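Local coordinates for protein glycerate dehydrogenase (PDB 6P2I) that reduces acyclic imino acids asymmetrically, probably using NADPH as hydride donor, and so intercepts imines formed in situ by a partner oxidase, at residues 13-18 against 289-294; 112-117 against 138-143; 159-162 against 167-170. One frame throughout, in Å; residues are numbered along the deposited sequence.

Interaction 1 of 3, residues 13-18 against 289-294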
loop_
_atom_site.group_PDB
_atom_site.type_symbol
_atom_site.label_atom_id
_atom_site.label_comp_id
_atom_site.label_asym_id
_atom_site.label_seq_id
_atom_site.Cartn_x
_atom_site.Cartn_y
_atom_site.Cartn_z
ATOM N N PRO A 13 -24.025 17.008 0.072
ATOM C CA PRO A 13 -24.233 17.666 1.361
ATOM C C PRO A 13 -25.111 18.893 1.213
ATOM O O PRO A 13 -25.360 19.386 0.109
ATOM C CB PRO A 13 -22.812 18.037 1.795
ATOM C CG PRO A 13 -22.058 18.172 0.507
ATOM C CD PRO A 13 -22.650 17.162 -0.438
ATOM N N SER A 14 -25.577 19.386 2.367
ATOM C CA SER A 14 -26.517 20.501 2.390
ATOM C C SER A 14 -25.973 21.718 1.658
ATOM O O SER A 14 -26.728 22.422 0.974
ATOM C CB SER A 14 -26.858 20.872 3.833
ATOM O OG SER A 14 -27.571 19.830 4.473
ATOM N N TRP A 15 -24.673 22.004 1.807
ATOM C CA TRP A 15 -24.149 23.214 1.183
ATOM C C TRP A 15 -24.258 23.146 -0.334
ATOM O O TRP A 15 -24.506 24.171 -0.982
ATOM C CB TRP A 15 -22.709 23.480 1.633
ATOM C CG TRP A 15 -21.615 22.674 0.996
ATOM C CD1 TRP A 15 -20.990 21.577 1.530
ATOM C CD2 TRP A 15 -20.961 22.937 -0.253
ATOM N NE1 TRP A 15 -20.002 21.127 0.679
ATOM C CE2 TRP A 15 -19.959 21.947 -0.420
ATOM C CE3 TRP A 15 -21.126 23.903 -1.252
ATOM C CZ2 TRP A 15 -19.140 21.891 -1.546
ATOM C CZ3 TRP A 15 -20.305 23.848 -2.371
ATOM C CH2 TRP A 15 -19.326 22.851 -2.509
ATOM N N VAL A 16 -24.149 21.949 -0.905
ATOM C CA VAL A 16 -24.282 21.795 -2.350
ATOM C C VAL A 16 -25.736 21.906 -2.770
ATOM O O VAL A 16 -26.050 22.549 -3.775
ATOM C CB VAL A 16 -23.675 20.460 -2.804
ATOM C CG1 VAL A 16 -23.929 20.240 -4.288
ATOM C CG2 VAL A 16 -22.187 20.435 -2.507
ATOM N N ILE A 17 -26.639 21.269 -2.023
ATOM C CA ILE A 17 -28.064 21.413 -2.318
ATOM C C ILE A 17 -28.462 22.880 -2.281
ATOM O O ILE A 17 -29.176 23.368 -3.167
ATOM C CB ILE A 17 -28.898 20.567 -1.338
ATOM C CG1 ILE A 17 -28.594 19.082 -1.555
ATOM C CG2 ILE A 17 -30.403 20.859 -1.503
ATOM C CD1 ILE A 17 -29.161 18.176 -0.483
ATOM N N ASN A 18 -27.995 23.617 -1.271
ATOM C CA ASN A 18 -28.336 25.035 -1.188
ATOM C C ASN A 18 -27.733 25.812 -2.353
ATOM O O ASN A 18 -28.389 26.683 -2.938
ATOM C CB ASN A 18 -27.850 25.618 0.142
ATOM C CG ASN A 18 -28.575 25.027 1.339
ATOM O OD1 ASN A 18 -29.706 24.558 1.221
ATOM N ND2 ASN A 18 -27.929 25.059 2.504
ATOM N N GLU A 289 -16.637 20.127 -8.979
ATOM C CA GLU A 289 -16.734 19.912 -10.424
ATOM C C GLU A 289 -18.181 19.952 -10.892
ATOM O O GLU A 289 -18.485 20.551 -11.929
ATOM C CB GLU A 289 -16.092 18.581 -10.815
ATOM C CG GLU A 289 -14.557 18.650 -10.792
ATOM C CD GLU A 289 -13.865 17.370 -11.248
ATOM O OE1 GLU A 289 -14.446 16.278 -11.111
ATOM O OE2 GLU A 289 -12.714 17.467 -11.722
ATOM N N LEU A 290 -19.078 19.315 -10.145
ATOM C CA LEU A 290 -20.499 19.372 -10.473
ATOM C C LEU A 290 -20.981 20.816 -10.549
ATOM O O LEU A 290 -21.694 21.202 -11.486
ATOM C CB LEU A 290 -21.290 18.598 -9.419
ATOM C CG LEU A 290 -22.799 18.798 -9.458
ATOM C CD1 LEU A 290 -23.372 18.296 -10.769
ATOM C CD2 LEU A 290 -23.437 18.103 -8.286
ATOM N N ILE A 291 -20.594 21.628 -9.566
ATOM C CA ILE A 291 -21.041 23.016 -9.522
ATOM C C ILE A 291 -20.390 23.812 -10.641
ATOM O O ILE A 291 -21.026 24.675 -11.259
ATOM C CB ILE A 291 -20.761 23.625 -8.136
ATOM C CG1 ILE A 291 -21.720 23.027 -7.109
ATOM C CG2 ILE A 291 -20.871 25.149 -8.159
ATOM C CD1 ILE A 291 -21.259 23.169 -5.668
ATOM N N GLU A 292 -19.115 23.535 -10.924
ATOM C CA GLU A 292 -18.449 24.228 -12.017
ATOM C C GLU A 292 -19.107 23.905 -13.349
ATOM O O GLU A 292 -19.248 24.784 -14.207
ATOM C CB GLU A 292 -16.970 23.865 -12.064
ATOM C CG GLU A 292 -16.262 24.507 -13.231
ATOM C CD GLU A 292 -14.769 24.264 -13.200
ATOM O OE1 GLU A 292 -14.328 23.406 -12.402
ATOM O OE2 GLU A 292 -14.044 24.932 -13.969
ATOM N N ASN A 293 -19.528 22.656 -13.534
ATOM C CA ASN A 293 -20.258 22.300 -14.748
ATOM C C ASN A 293 -21.526 23.129 -14.891
ATOM O O ASN A 293 -21.826 23.649 -15.976
ATOM C CB ASN A 293 -20.592 20.810 -14.741
ATOM C CG ASN A 293 -19.403 19.957 -15.130
ATOM O OD1 ASN A 293 -18.509 20.420 -15.840
ATOM N ND2 ASN A 293 -19.385 18.706 -14.672
ATOM N N ILE A 294 -22.300 23.246 -13.808
ATOM C CA ILE A 294 -23.569 23.976 -13.871
ATOM C C ILE A 294 -23.320 25.453 -14.143
ATOM O O ILE A 294 -23.925 26.050 -15.043
ATOM C CB ILE A 294 -24.366 23.771 -12.570
ATOM C CG1 ILE A 294 -24.774 22.294 -12.446
ATOM C CG2 ILE A 294 -25.562 24.708 -12.531
ATOM C CD1 ILE A 294 -25.316 21.900 -11.073
#

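Interaction 2 of 3, residues 112-117 against 138-143. With EDO (1,2-ethanediol), chain E.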
loop_
_atom_site.group_PDB
_atom_site.type_symbol
_atom_site.label_atom_id
_atom_site.label_comp_id
_atom_site.label_asym_id
_atom_site.label_seq_id
_atom_site.Cartn_x
_atom_site.Cartn_y
_atom_site.Cartn_z
ATOM N N ALA A 112 -0.908 -4.531 -1.021
ATOM C CA ALA A 112 -1.704 -5.594 -0.416
ATOM C C ALA A 112 -1.451 -6.929 -1.109
ATOM O O ALA A 112 -1.378 -7.975 -0.456
ATOM C CB ALA A 112 -3.191 -5.224 -0.472
ATOM N N VAL A 113 -1.305 -6.912 -2.438
ATOM C CA VAL A 113 -0.960 -8.133 -3.163
ATOM C C VAL A 113 0.471 -8.545 -2.847
ATOM O O VAL A 113 0.739 -9.701 -2.489
ATOM C CB VAL A 113 -1.144 -7.929 -4.677
ATOM C CG1 VAL A 113 -0.599 -9.129 -5.453
ATOM C CG2 VAL A 113 -2.622 -7.684 -5.031
ATOM N N ASN A 114 1.409 -7.600 -2.980
ATOM C CA ASN A 114 2.824 -7.931 -2.887
ATOM C C ASN A 114 3.175 -8.472 -1.513
ATOM O O ASN A 114 3.968 -9.409 -1.396
ATOM C CB ASN A 114 3.675 -6.697 -3.195
ATOM C CG ASN A 114 4.400 -6.818 -4.503
ATOM O OD1 ASN A 114 3.912 -7.466 -5.433
ATOM N ND2 ASN A 114 5.582 -6.210 -4.589
ATOM N N ARG A 115 2.597 -7.894 -0.467
ATOM C CA ARG A 115 2.927 -8.273 0.899
ATOM C C ARG A 115 1.966 -9.317 1.448
ATOM O O ARG A 115 2.111 -9.723 2.608
ATOM C CB ARG A 115 2.933 -7.024 1.808
ATOM C CG ARG A 115 3.885 -5.888 1.390
ATOM C CD ARG A 115 5.272 -6.450 1.213
ATOM N NE ARG A 115 6.316 -5.492 0.850
ATOM C CZ ARG A 115 7.320 -5.130 1.658
ATOM N NH1 ARG A 115 7.366 -5.551 2.904
ATOM N NH2 ARG A 115 8.273 -4.323 1.219
ATOM N N LYS A 116 0.992 -9.759 0.642
ATOM C CA LYS A 116 -0.006 -10.748 1.054
ATOM C C LYS A 116 -0.641 -10.347 2.377
ATOM O O LYS A 116 -0.753 -11.142 3.313
ATOM C CB LYS A 116 0.599 -12.153 1.130
ATOM C CG LYS A 116 1.044 -12.707 -0.217
ATOM C CD LYS A 116 1.513 -14.161 -0.108
ATOM C CE LYS A 116 1.960 -14.695 -1.463
ATOM N NZ LYS A 116 3.206 -14.035 -1.952
ATOM N N ILE A 117 -1.094 -9.088 2.424
ATOM C CA ILE A 117 -1.636 -8.512 3.655
ATOM C C ILE A 117 -2.778 -9.360 4.209
ATOM O O ILE A 117 -2.895 -9.538 5.428
ATOM C CB ILE A 117 -2.078 -7.058 3.404
ATOM C CG1 ILE A 117 -0.853 -6.165 3.154
ATOM C CG2 ILE A 117 -2.887 -6.529 4.583
ATOM C CD1 ILE A 117 0.031 -5.946 4.404
ATOM N N SER A 138 8.609 -8.793 -3.291
ATOM C CA SER A 138 9.483 -7.970 -4.110
ATOM C C SER A 138 9.314 -6.512 -3.714
ATOM O O SER A 138 8.187 -6.043 -3.491
ATOM C CB SER A 138 9.173 -8.136 -5.602
ATOM O OG SER A 138 9.616 -9.388 -6.078
ATOM N N GLU A 139 10.432 -5.801 -3.616
ATOM C CA GLU A 139 10.362 -4.349 -3.521
ATOM C C GLU A 139 9.863 -3.795 -4.842
ATOM O O GLU A 139 10.201 -4.316 -5.908
ATOM C CB GLU A 139 11.731 -3.755 -3.195
ATOM C CG GLU A 139 12.175 -4.088 -1.771
ATOM C CD GLU A 139 13.664 -3.918 -1.523
ATOM O OE1 GLU A 139 14.143 -4.485 -0.519
ATOM O OE2 GLU A 139 14.365 -3.221 -2.304
ATOM N N ILE A 140 9.045 -2.741 -4.776
ATOM C CA ILE A 140 8.604 -2.123 -6.023
ATOM C C ILE A 140 9.621 -1.124 -6.562
ATOM O O ILE A 140 9.594 -0.817 -7.763
ATOM C CB ILE A 140 7.213 -1.468 -5.880
ATOM C CG1 ILE A 140 7.234 -0.176 -5.045
ATOM C CG2 ILE A 140 6.195 -2.485 -5.342
ATOM C CD1 ILE A 140 5.823 0.562 -5.052
ATOM N N ARG A 141 10.551 -0.639 -5.736
ATOM C CA ARG A 141 11.568 0.258 -6.259
ATOM C C ARG A 141 12.355 -0.451 -7.355
ATOM O O ARG A 141 12.663 -1.644 -7.250
ATOM C CB ARG A 141 12.503 0.725 -5.138
ATOM C CG ARG A 141 13.668 1.578 -5.637
ATOM C CD ARG A 141 14.579 2.021 -4.506
ATOM N NE ARG A 141 15.775 2.695 -4.999
ATOM C CZ ARG A 141 16.133 3.929 -4.661
ATOM N NH1 ARG A 141 15.397 4.626 -3.810
ATOM N NH2 ARG A 141 17.240 4.462 -5.161
ATOM N N ASP A 142 12.631 0.280 -8.434
ATOM C CA ASP A 142 13.402 -0.143 -9.603
ATOM C C ASP A 142 12.646 -1.126 -10.486
ATOM O O ASP A 142 13.211 -1.584 -11.496
ATOM C CB ASP A 142 14.770 -0.747 -9.231
ATOM C CG ASP A 142 15.765 0.303 -8.788
ATOM O OD1 ASP A 142 15.597 1.478 -9.182
ATOM O OD2 ASP A 142 16.713 -0.046 -8.052
ATOM N N LYS A 143 11.395 -1.461 -10.164
ATOM C CA LYS A 143 10.616 -2.320 -11.038
ATOM C C LYS A 143 9.967 -1.489 -12.133
ATOM O O LYS A 143 9.903 -0.261 -12.066
ATOM C CB LYS A 143 9.541 -3.072 -10.254
ATOM C CG LYS A 143 10.113 -3.930 -9.126
ATOM C CD LYS A 143 10.936 -5.080 -9.673
ATOM C CE LYS A 143 11.536 -5.905 -8.541
ATOM N NZ LYS A 143 12.350 -5.053 -7.624
HETATM C C1 EDO E . 12.383 5.436 -2.884
HETATM O O1 EDO E . 11.756 4.171 -3.115
HETATM C C2 EDO E . 13.128 5.407 -1.553
HETATM O O2 EDO E . 14.283 4.567 -1.683
HETATM O O HOH W 1 7.332 -5.451 -7.087
HETATM O O HOH W 2 5.701 -9.773 -3.700
HETATM O O HOH W 3 7.208 -4.154 -1.580
#

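Interaction 3 of 3, residues 159-162 against 167-170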
loop_
_atom_site.group_PDB
_atom_site.type_symbol
_atom_site.label_atom_id
_atom_site.label_comp_id
_atom_site.label_asym_id
_atom_site.label_seq_id
_atom_site.Cartn_x
_atom_site.Cartn_y
_atom_site.Cartn_z
ATOM N N GLU A 159 3.451 9.733 -11.483
ATOM C CA GLU A 159 4.173 10.644 -10.596
ATOM C C GLU A 159 4.590 9.935 -9.320
ATOM O O GLU A 159 5.732 10.077 -8.858
ATOM C CB GLU A 159 3.313 11.855 -10.241
ATOM C CG GLU A 159 2.977 12.784 -11.359
ATOM C CD GLU A 159 2.160 13.954 -10.849
ATOM O OE1 GLU A 159 2.590 14.585 -9.855
ATOM O OE2 GLU A 159 1.082 14.222 -11.418
ATOM N N ILE A 160 3.663 9.192 -8.719
ATOM C CA ILE A 160 3.982 8.437 -7.513
ATOM C C ILE A 160 5.035 7.378 -7.817
ATOM O O ILE A 160 5.993 7.197 -7.052
ATOM C CB ILE A 160 2.714 7.807 -6.916
ATOM C CG1 ILE A 160 1.713 8.892 -6.500
ATOM C CG2 ILE A 160 3.081 6.922 -5.737
ATOM C CD1 ILE A 160 0.378 8.336 -6.128
ATOM N N ALA A 161 4.881 6.674 -8.940
ATOM C CA ALA A 161 5.851 5.644 -9.308
ATOM C C ALA A 161 7.237 6.234 -9.531
ATOM O O ALA A 161 8.240 5.680 -9.061
ATOM C CB ALA A 161 5.389 4.904 -10.559
ATOM N N ASN A 162 7.322 7.346 -10.279
ATOM C CA ASN A 162 8.629 7.867 -10.680
ATOM C C ASN A 162 9.427 8.324 -9.474
ATOM O O ASN A 162 10.665 8.323 -9.503
ATOM C CB ASN A 162 8.472 9.017 -11.686
ATOM C CG ASN A 162 8.577 8.556 -13.138
ATOM O OD1 ASN A 162 9.484 7.804 -13.504
ATOM N ND2 ASN A 162 7.651 9.021 -13.975
ATOM N N LYS A 167 10.626 2.356 -12.974
ATOM C CA LYS A 167 10.627 2.624 -14.409
ATOM C C LYS A 167 9.182 2.614 -14.872
ATOM O O LYS A 167 8.463 1.641 -14.627
ATOM C CB LYS A 167 11.438 1.583 -15.174
ATOM C CG LYS A 167 12.585 1.002 -14.371
ATOM C CD LYS A 167 13.836 0.826 -15.211
ATOM C CE LYS A 167 15.028 0.444 -14.343
ATOM N NZ LYS A 167 16.287 0.381 -15.131
ATOM N N VAL A 168 8.739 3.702 -15.500
ATOM C CA VAL A 168 7.343 3.841 -15.906
ATOM C C VAL A 168 7.256 3.740 -17.418
ATOM O O VAL A 168 7.884 4.528 -18.136
ATOM C CB VAL A 168 6.737 5.165 -15.418
ATOM C CG1 VAL A 168 5.253 5.229 -15.779
ATOM C CG2 VAL A 168 6.952 5.315 -13.911
ATOM N N ILE A 169 6.475 2.776 -17.900
ATOM C CA ILE A 169 6.134 2.686 -19.310
ATOM C C ILE A 169 4.612 2.741 -19.419
ATOM O O ILE A 169 3.887 2.612 -18.431
ATOM C CB ILE A 169 6.720 1.427 -19.990
ATOM C CG1 ILE A 169 6.041 0.153 -19.477
ATOM C CG2 ILE A 169 8.251 1.363 -19.808
ATOM C CD1 ILE A 169 6.611 -1.127 -20.071
ATOM N N GLY A 170 4.121 2.975 -20.628
ATOM C CA GLY A 170 2.690 3.171 -20.743
ATOM C C GLY A 170 2.267 3.324 -22.183
ATOM O O GLY A 170 3.088 3.317 -23.109
HETATM O O HOH W 4 10.443 6.042 -15.635
#

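Interaction 1 of 3, residues 13-18 against 289-294
Trp15 and Val16, near the start of helix 14-23, converge on the CD1 methyl of Ile291 in helix 280-298. The two helices pack side by side in the lobe built on the five-stranded parallel sheet, where, as in other D-2-hydroxyacid dehydrogenases, the last long helix of the chain returns to the N-terminal domain. All the contact across the segments is apolar. Trp15 brings the six-membered part of its indole, with CZ3 3.5 Å and CH2 3.7 Å from Ile291 CD1; the methyl meets the ring system obliquely. Val16 adds a looser touch from CG1, 4.2 Å from the same CD1. Ile291 reaches both because CG1 stands anti to its carbonyl carbon (chi1 -72°) and the chain stays extended to CD1 (chi2 160°). Beneath, Leu290 and Ile294 rest on Ile70 of strand 68-71, seating helix 280-298 on the sheet.

The polar groups look elsewhere. Trp15 NE1 gives its hydrogen to Glu284 OE2, about two turns before Ile291 in helix 280-298, so the indole is tied to that helix at both ends. Glu289 OE2 accepts from Gln96 N, beside Tyr97 of the D-arginine pocket.

Within helix 14-23 the indole is also backed by its neighbour: with Trp15 CG between N and the carbonyl carbon (chi1 78°), Val16 CG2 lies 3.3 Å above the ring plane, over its centre.

Interaction 2 of 3, residues 112-117 against 138-143
Asn114, on helix 99-114, aims its amide at the 138-143 loop: ND2 lies 2.8 Å from Ser138 O and, beside it, 3.8 Å from Ile140 CG2. Its first torsion is displaced from the staggered positions (chi1 -110°), and the amide's rotation is fixed from both ends: ND2 donates to a water at 3.1 Å, which in turn donates weakly to Glu139 O, while OD1 accepts from Arg248 NH1. A second water joins Asn114 O to Ser138 N. Arg115 reaches the loop through a third water, in plane at its guanidinium edge, which takes the NE hydrogen at 2.9 Å and donates to Ser138 O. NH1 and NH2 turn instead to the carbonyls of Ala276 and Ala101 of the second subunit. Arg141, extended from CG to NE, lies beside an ethanediol probably from the crystallisation liquor and packs on Gln100 of the second subunit. With an alanine here the arm beyond CB is gone, and that glutamine would probably have less to pack against. Lys143 NZ bonds Glu139 O at 2.8 Å and forms a salt bridge to Glu281 of the second subunit. The join is thus mostly polar, through side chains and waters meeting main-chain groups of a loop also bonded to the second subunit.

Interaction 3 of 3, residues 159-162 against 167-170
One methyl of Val168 in strand 167-171 packs against Ala161 and Asn162 of helix 152-163, closing the helix onto the second strand of the beta-alpha-beta crossover that opens the Rossmann-type NADP-binding domain. Lys167 begins the strand; its side chain starts off away from the helix, while its backbone pairs with Lys143, just before strand 144-148, and with Ile145 in it, setting the two strands parallel. Val168, next along, points toward the helix and carries the contact. Its CG1 stands anti to the backbone N (chi1 -176°), which leaves CG2 as the branch facing the helix, 3.7 Å from Ala161 CB. The same CG2 lies 3.6 Å from Asn162 OD1 and 3.8 Å from Asn162 ND2, so it meets the amide group as a whole rather than one end of it, the two side chains crossing at about a right angle. A water bridges the two segments beside them, donating to Asn162 OD1 and accepting from Val168 N, each at 2.9 Å. Ile169 then carries the sheet pairing onward through Ile145 and Leu147.

Asn162 ND2 donates to Gly180 O, in the loop before strand 182-183. With OD1 receiving the water's hydrogen and ND2 giving its own, both ends of the amide are used in a consistent sense, which probably holds it against flipping, and the water links the Val168 N-H to the helix beside a methyl packed on both an alanine and an amide.

In the fold
From the N terminus, residues 13-18 open the widest loop, which interaction 1 closes only at 289-294, tying helix 14-23 to helix 280-298 in the lobe of the five-stranded sheet. Interactions 2 and 3 both nest inside it, one after the other: 112-117 meets 138-143 past the intervening helix 117-125, then 159-162 meets 167-170 after a short turn. These two belong to the seven-stranded NADP-binding domain, with centres 15 Å apart, and join directly where Lys143 O lies 2.9 Å from Lys167 N, probably hydrogen-bonded. Both also touch the second subunit, whereas interaction 1, centred 40 Å from interaction 2, lies across the chain's centre from it and has no such neighbour.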